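Local coordinates for protein PT26-6P (Thermococcus sp., PDB 2WB7) that is of unknown function but is encoded by an extrachromosomal mobile element of a euryarchaeon and combines immunoglobulin-like domains with a helical domain, at residues M473-H484 and S517-P525. Residues are numbered along the deposited sequence; the frame is centred on the assembly and turned at random.
Sequences MFLNYLNAAKKH and SNLAKEYEP
In the helical domain, the last two helices of the chain pack antiparallel: Ala480 faces Ala520 where the axes of 473-484 and 517-523 close to 7.9 Å at 168°, and His484 grips Glu524 beside them. With CA atoms of Ala480 and Ala520 4.2 Å apart, the two methyls let the backbones come close, and Ala520 CB lies 3.6 Å from Ala480 O. The same Ala520 methyl sits over the centre of the His484 ring, 3.5 Å from the ring centroid, as a CH-pi contact. His484 NE2 donates within its ring plane to the syn side of Glu524 OE2 at 2.7 Å, a bent bond (140°) that tilts out of the carboxylate plane. Glu524, near the C-terminus, reaches back with its chain extended beyond CG to meet the ring. Glu454 of helix 442-465 is hydrogen-bonded to His484 ND1 and to Ser517 OG, so that the three helices meet at this ring. Were His484 replaced by an alanine, Glu524 and Glu454 would probably lose the imidazole they share, and the Ala520 methyl the ring it covers. Tyr523 lies across 473-484: its CG, anti to the carbonyl carbon (chi1 -65°), brings the ring against two asparagines, Asn476 OD1 at its edge, 3.5 Å from Tyr523 CD1, and the amide group of Asn479 over one face, its plane nearly perpendicular to the ring. The hydrogen bond of Asn476 OD1 is with Gln472. Pro525 closes the end, its CG 3.7 Å from the CE methyl of Met473 (selenomethionine) and its CD 3.8 Å from Tyr477 CZ. Close alanine packing with a histidine–carboxylate bond at its flank thus joins two consecutive helices into an antiparallel helical hairpin at the C-terminal end of the bundle.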
HETATM    1  N   MSE A 473     -11.323  -7.071  41.671  1.00 37.10           N
HETATM    2  CA  MSE A 473     -10.779  -8.365  41.352  1.00 37.18           C
HETATM    3  C   MSE A 473     -11.856  -9.227  40.680  1.00 36.60           C
HETATM    4  O   MSE A 473     -11.575 -10.090  39.848  1.00 36.96           O
HETATM    5  CB  MSE A 473     -10.241  -9.020  42.622  1.00 37.53           C
HETATM    6  CG  MSE A 473      -9.005  -9.861  42.364  1.00 40.11           C
HETATM    7 SE   MSE A 473      -7.593  -8.757  41.581  1.00 44.86          SE
HETATM    8  CE  MSE A 473      -7.172  -9.862  40.043  1.00 44.06           C
ATOM      9  N   PHE A 474     -13.104  -8.991  41.042  1.00 35.52           N
ATOM     10  CA  PHE A 474     -14.195  -9.742  40.458  1.00 34.51           C
ATOM     11  C   PHE A 474     -14.374  -9.247  39.023  1.00 34.10           C
ATOM     12  O   PHE A 474     -14.483 -10.036  38.081  1.00 34.46           O
ATOM     13  CB  PHE A 474     -15.454  -9.537  41.300  1.00 34.39           C
ATOM     14  CG  PHE A 474     -16.690 -10.156  40.724  1.00 33.90           C
ATOM     15  CD1 PHE A 474     -16.865 -11.515  40.735  1.00 33.78           C
ATOM     16  CD2 PHE A 474     -17.699  -9.361  40.200  1.00 34.14           C
ATOM     17  CE1 PHE A 474     -18.022 -12.079  40.216  1.00 34.11           C
ATOM     18  CE2 PHE A 474     -18.847  -9.913  39.692  1.00 33.48           C
ATOM     19  CZ  PHE A 474     -19.009 -11.272  39.692  1.00 33.76           C
ATOM     20  N   LEU A 475     -14.400  -7.928  38.858  1.00 32.96           N
ATOM     21  CA  LEU A 475     -14.412  -7.327  37.537  1.00 31.65           C
ATOM     22  C   LEU A 475     -13.248  -7.843  36.698  1.00 31.44           C
ATOM     23  O   LEU A 475     -13.452  -8.327  35.577  1.00 30.77           O
ATOM     24  CB  LEU A 475     -14.355  -5.802  37.631  1.00 30.99           C
ATOM     25  CG  LEU A 475     -15.626  -5.106  38.128  1.00 30.08           C
ATOM     26  CD1 LEU A 475     -15.501  -3.592  37.942  1.00 27.16           C
ATOM     27  CD2 LEU A 475     -16.886  -5.656  37.437  1.00 28.34           C
ATOM     28  N   ASN A 476     -12.034  -7.771  37.252  1.00 31.05           N
ATOM     29  CA  ASN A 476     -10.851  -8.142  36.487  1.00 30.82           C
ATOM     30  C   ASN A 476     -10.895  -9.552  35.938  1.00 30.76           C
ATOM     31  O   ASN A 476     -10.539  -9.782  34.788  1.00 30.44           O
ATOM     32  CB  ASN A 476      -9.591  -7.936  37.296  1.00 30.80           C
ATOM     33  CG  ASN A 476      -9.212  -6.485  37.403  1.00 31.49           C
ATOM     34  OD1 ASN A 476      -9.761  -5.637  36.706  1.00 32.80           O
ATOM     35  ND2 ASN A 476      -8.285  -6.181  38.296  1.00 32.44           N
ATOM     36  N   TYR A 477     -11.343 -10.495  36.752  1.00 30.71           N
ATOM     37  CA  TYR A 477     -11.419 -11.867  36.296  1.00 31.42           C
ATOM     38  C   TYR A 477     -12.518 -12.078  35.250  1.00 31.67           C
ATOM     39  O   TYR A 477     -12.345 -12.868  34.309  1.00 31.68           O
ATOM     40  CB  TYR A 477     -11.630 -12.816  37.472  1.00 31.75           C
ATOM     41  CG  TYR A 477     -10.348 -13.318  38.106  1.00 32.46           C
ATOM     42  CD1 TYR A 477      -9.479 -14.141  37.395  1.00 32.58           C
ATOM     43  CD2 TYR A 477     -10.020 -12.997  39.424  1.00 31.79           C
ATOM     44  CE1 TYR A 477      -8.315 -14.621  37.964  1.00 32.34           C
ATOM     45  CE2 TYR A 477      -8.863 -13.478  40.005  1.00 32.48           C
ATOM     46  CZ  TYR A 477      -8.017 -14.295  39.271  1.00 33.71           C
ATOM     47  OH  TYR A 477      -6.854 -14.775  39.831  1.00 33.74           O
ATOM     48  N   LEU A 478     -13.649 -11.392  35.413  1.00 31.33           N
ATOM     49  CA  LEU A 478     -14.696 -11.461  34.399  1.00 31.34           C
ATOM     50  C   LEU A 478     -14.159 -10.896  33.090  1.00 31.32           C
ATOM     51  O   LEU A 478     -14.347 -11.467  32.018  1.00 31.04           O
ATOM     52  CB  LEU A 478     -15.931 -10.685  34.831  1.00 31.56           C
ATOM     53  CG  LEU A 478     -16.776 -11.338  35.919  1.00 31.83           C
ATOM     54  CD1 LEU A 478     -17.962 -10.435  36.224  1.00 31.86           C
ATOM     55  CD2 LEU A 478     -17.202 -12.740  35.486  1.00 30.45           C
ATOM     56  N   ASN A 479     -13.453  -9.779  33.182  1.00 31.50           N
ATOM     57  CA  ASN A 479     -12.893  -9.173  32.003  1.00 31.67           C
ATOM     58  C   ASN A 479     -11.808 -10.027  31.326  1.00 31.81           C
ATOM     59  O   ASN A 479     -11.805 -10.166  30.097  1.00 32.17           O
ATOM     60  CB  ASN A 479     -12.393  -7.773  32.303  1.00 31.65           C
ATOM     61  CG  ASN A 479     -12.193  -6.978  31.053  1.00 33.62           C
ATOM     62  OD1 ASN A 479     -11.080  -6.542  30.748  1.00 37.23           O
ATOM     63  ND2 ASN A 479     -13.258  -6.827  30.277  1.00 34.47           N
ATOM     64  N   ALA A 480     -10.900 -10.598  32.118  1.00 31.52           N
ATOM     65  CA  ALA A 480      -9.924 -11.535  31.572  1.00 31.41           C
ATOM     66  C   ALA A 480     -10.674 -12.654  30.888  1.00 31.36           C
ATOM     67  O   ALA A 480     -10.363 -13.027  29.764  1.00 32.02           O
ATOM     68  CB  ALA A 480      -8.998 -12.093  32.663  1.00 31.16           C
ATOM     69  N   ALA A 481     -11.671 -13.189  31.565  1.00 31.22           N
ATOM     70  CA  ALA A 481     -12.435 -14.283  31.005  1.00 31.50           C
ATOM     71  C   ALA A 481     -13.119 -13.902  29.676  1.00 31.72           C
ATOM     72  O   ALA A 481     -13.179 -14.697  28.736  1.00 31.16           O
ATOM     73  CB  ALA A 481     -13.451 -14.785  32.025  1.00 31.38           C
ATOM     74  N   LYS A 482     -13.616 -12.676  29.595  1.00 31.98           N
ATOM     75  CA  LYS A 482     -14.275 -12.216  28.381  1.00 32.61           C
ATOM     76  C   LYS A 482     -13.331 -12.143  27.167  1.00 32.95           C
ATOM     77  O   LYS A 482     -13.645 -12.654  26.071  1.00 32.97           O
ATOM     78  CB  LYS A 482     -14.879 -10.850  28.630  1.00 32.85           C
ATOM     79  CG  LYS A 482     -16.033 -10.529  27.724  1.00 33.56           C
ATOM     80  CD  LYS A 482     -16.516  -9.137  28.001  1.00 35.82           C
ATOM     81  CE  LYS A 482     -17.660  -8.748  27.101  1.00 36.25           C
ATOM     82  NZ  LYS A 482     -17.820  -7.262  27.216  1.00 38.14           N
ATOM     83  N   LYS A 483     -12.176 -11.505  27.369  1.00 32.91           N
ATOM     84  CA  LYS A 483     -11.182 -11.363  26.312  1.00 32.64           C
ATOM     85  C   LYS A 483     -10.575 -12.698  25.923  1.00 32.38           C
ATOM     86  O   LYS A 483     -10.247 -12.910  24.752  1.00 32.19           O
ATOM     87  CB  LYS A 483     -10.064 -10.424  26.731  1.00 32.62           C
ATOM     88  CG  LYS A 483     -10.518  -9.223  27.499  1.00 33.90           C
ATOM     89  CD  LYS A 483     -11.450  -8.325  26.738  1.00 33.75           C
ATOM     90  CE  LYS A 483     -11.267  -6.888  27.237  1.00 36.11           C
ATOM     91  NZ  LYS A 483     -12.551  -6.213  27.561  1.00 35.53           N
ATOM     92  N   HIS A 484     -10.390 -13.587  26.899  1.00 32.08           N
ATOM     93  CA  HIS A 484      -9.940 -14.941  26.583  1.00 31.83           C
ATOM     94  C   HIS A 484     -10.945 -15.620  25.660  1.00 31.60           C
ATOM     95  O   HIS A 484     -10.547 -16.273  24.703  1.00 31.88           O
ATOM     96  CB  HIS A 484      -9.692 -15.807  27.836  1.00 31.96           C
ATOM     97  CG  HIS A 484      -8.362 -15.574  28.490  1.00 32.88           C
ATOM     98  ND1 HIS A 484      -7.176 -15.541  27.785  1.00 34.26           N
ATOM     99  CD2 HIS A 484      -8.028 -15.373  29.788  1.00 32.73           C
ATOM    100  CE1 HIS A 484      -6.173 -15.320  28.617  1.00 34.06           C
ATOM    101  NE2 HIS A 484      -6.666 -15.202  29.837  1.00 33.99           N
ATOM    102  N   SER A 517      -5.663 -12.045  23.880  1.00 34.30           N
ATOM    103  CA  SER A 517      -5.133 -12.876  24.921  1.00 34.24           C
ATOM    104  C   SER A 517      -4.210 -12.060  25.821  1.00 33.92           C
ATOM    105  O   SER A 517      -4.311 -12.135  27.042  1.00 33.89           O
ATOM    106  CB  SER A 517      -4.412 -14.076  24.329  1.00 34.23           C
ATOM    107  OG  SER A 517      -3.802 -14.829  25.355  1.00 35.84           O
ATOM    108  N   ASN A 518      -3.341 -11.246  25.232  1.00 33.73           N
ATOM    109  CA  ASN A 518      -2.462 -10.423  26.045  1.00 34.10           C
ATOM    110  C   ASN A 518      -3.213  -9.364  26.836  1.00 33.71           C
ATOM    111  O   ASN A 518      -2.821  -9.008  27.946  1.00 33.81           O
ATOM    112  CB  ASN A 518      -1.341  -9.790  25.213  1.00 34.56           C
ATOM    113  CG  ASN A 518      -0.412 -10.827  24.599  1.00 36.50           C
ATOM    114  OD1 ASN A 518       0.347 -10.527  23.682  1.00 39.69           O
ATOM    115  ND2 ASN A 518      -0.477 -12.051  25.093  1.00 38.42           N
ATOM    116  N   LEU A 519      -4.287  -8.840  26.267  1.00 33.56           N
ATOM    117  CA  LEU A 519      -5.079  -7.869  27.000  1.00 33.45           C
ATOM    118  C   LEU A 519      -5.659  -8.571  28.220  1.00 34.03           C
ATOM    119  O   LEU A 519      -5.639  -8.022  29.343  1.00 34.17           O
ATOM    120  CB  LEU A 519      -6.187  -7.292  26.127  1.00 33.11           C
ATOM    121  CG  LEU A 519      -7.075  -6.235  26.788  1.00 32.05           C
ATOM    122  CD1 LEU A 519      -6.240  -5.199  27.477  1.00 30.97           C
ATOM    123  CD2 LEU A 519      -7.962  -5.587  25.772  1.00 31.90           C
ATOM    124  N   ALA A 520      -6.163  -9.789  28.009  1.00 34.01           N
ATOM    125  CA  ALA A 520      -6.694 -10.577  29.119  1.00 34.67           C
ATOM    126  C   ALA A 520      -5.703 -10.664  30.276  1.00 35.36           C
ATOM    127  O   ALA A 520      -6.055 -10.406  31.433  1.00 35.32           O
ATOM    128  CB  ALA A 520      -7.097 -11.966  28.666  1.00 34.41           C
ATOM    129  N   LYS A 521      -4.463 -11.026  29.963  1.00 36.13           N
ATOM    130  CA  LYS A 521      -3.466 -11.264  30.994  1.00 36.92           C
ATOM    131  C   LYS A 521      -3.123 -10.010  31.782  1.00 37.54           C
ATOM    132  O   LYS A 521      -2.552 -10.092  32.864  1.00 37.61           O
ATOM    133  CB  LYS A 521      -2.196 -11.835  30.391  1.00 36.85           C
ATOM    134  CG  LYS A 521      -2.403 -13.092  29.596  1.00 37.13           C
ATOM    135  CD  LYS A 521      -1.081 -13.610  29.093  1.00 38.36           C
ATOM    136  CE  LYS A 521      -1.272 -14.817  28.202  1.00 40.79           C
ATOM    137  NZ  LYS A 521      -1.843 -15.972  28.961  1.00 42.32           N
ATOM    138  N   GLU A 522      -3.457  -8.845  31.252  1.00 38.11           N
ATOM    139  CA  GLU A 522      -3.172  -7.637  32.006  1.00 39.24           C
ATOM    140  C   GLU A 522      -4.056  -7.544  33.229  1.00 39.28           C
ATOM    141  O   GLU A 522      -3.741  -6.839  34.182  1.00 40.06           O
ATOM    142  CB  GLU A 522      -3.340  -6.402  31.144  1.00 39.46           C
ATOM    143  CG  GLU A 522      -2.199  -6.190  30.193  1.00 41.99           C
ATOM    144  CD  GLU A 522      -2.541  -5.139  29.184  1.00 46.94           C
ATOM    145  OE1 GLU A 522      -3.577  -4.459  29.371  1.00 48.19           O
ATOM    146  OE2 GLU A 522      -1.788  -4.985  28.198  1.00 50.11           O
ATOM    147  N   TYR A 523      -5.159  -8.278  33.205  1.00 39.24           N
ATOM    148  CA  TYR A 523      -6.110  -8.275  34.302  1.00 38.93           C
ATOM    149  C   TYR A 523      -5.885  -9.397  35.323  1.00 39.17           C
ATOM    150  O   TYR A 523      -6.394  -9.333  36.437  1.00 39.49           O
ATOM    151  CB  TYR A 523      -7.518  -8.321  33.729  1.00 38.61           C
ATOM    152  CG  TYR A 523      -7.795  -7.075  32.961  1.00 37.51           C
ATOM    153  CD1 TYR A 523      -8.199  -5.917  33.616  1.00 35.71           C
ATOM    154  CD2 TYR A 523      -7.601  -7.026  31.588  1.00 36.57           C
ATOM    155  CE1 TYR A 523      -8.437  -4.761  32.931  1.00 32.92           C
ATOM    156  CE2 TYR A 523      -7.838  -5.864  30.897  1.00 34.84           C
ATOM    157  CZ  TYR A 523      -8.255  -4.743  31.578  1.00 33.35           C
ATOM    158  OH  TYR A 523      -8.479  -3.591  30.893  1.00 34.07           O
ATOM    159  N   GLU A 524      -5.125 -10.421  34.947  1.00 39.49           N
ATOM    160  CA  GLU A 524      -4.858 -11.526  35.851  1.00 40.08           C
ATOM    161  C   GLU A 524      -3.655 -11.246  36.735  1.00 40.84           C
ATOM    162  O   GLU A 524      -2.695 -10.629  36.293  1.00 41.02           O
ATOM    163  CB  GLU A 524      -4.639 -12.792  35.058  1.00 39.89           C
ATOM    164  CG  GLU A 524      -5.820 -13.152  34.214  1.00 39.83           C
ATOM    165  CD  GLU A 524      -5.461 -14.147  33.135  1.00 39.12           C
ATOM    166  OE1 GLU A 524      -4.249 -14.395  32.949  1.00 39.16           O
ATOM    167  OE2 GLU A 524      -6.390 -14.666  32.474  1.00 38.27           O
ATOM    168  N   PRO A 525      -3.702 -11.705  37.996  1.00 41.63           N
ATOM    169  CA  PRO A 525      -2.609 -11.423  38.932  1.00 41.79           C
ATOM    170  C   PRO A 525      -1.368 -12.181  38.516  1.00 41.36           C
ATOM    171  O   PRO A 525      -1.517 -13.275  38.003  1.00 41.33           O
ATOM    172  CB  PRO A 525      -3.121 -11.993  40.267  1.00 41.88           C
ATOM    173  CG  PRO A 525      -4.552 -12.422  40.022  1.00 42.08           C
ATOM    174  CD  PRO A 525      -4.664 -12.669  38.554  1.00 41.75           C
TER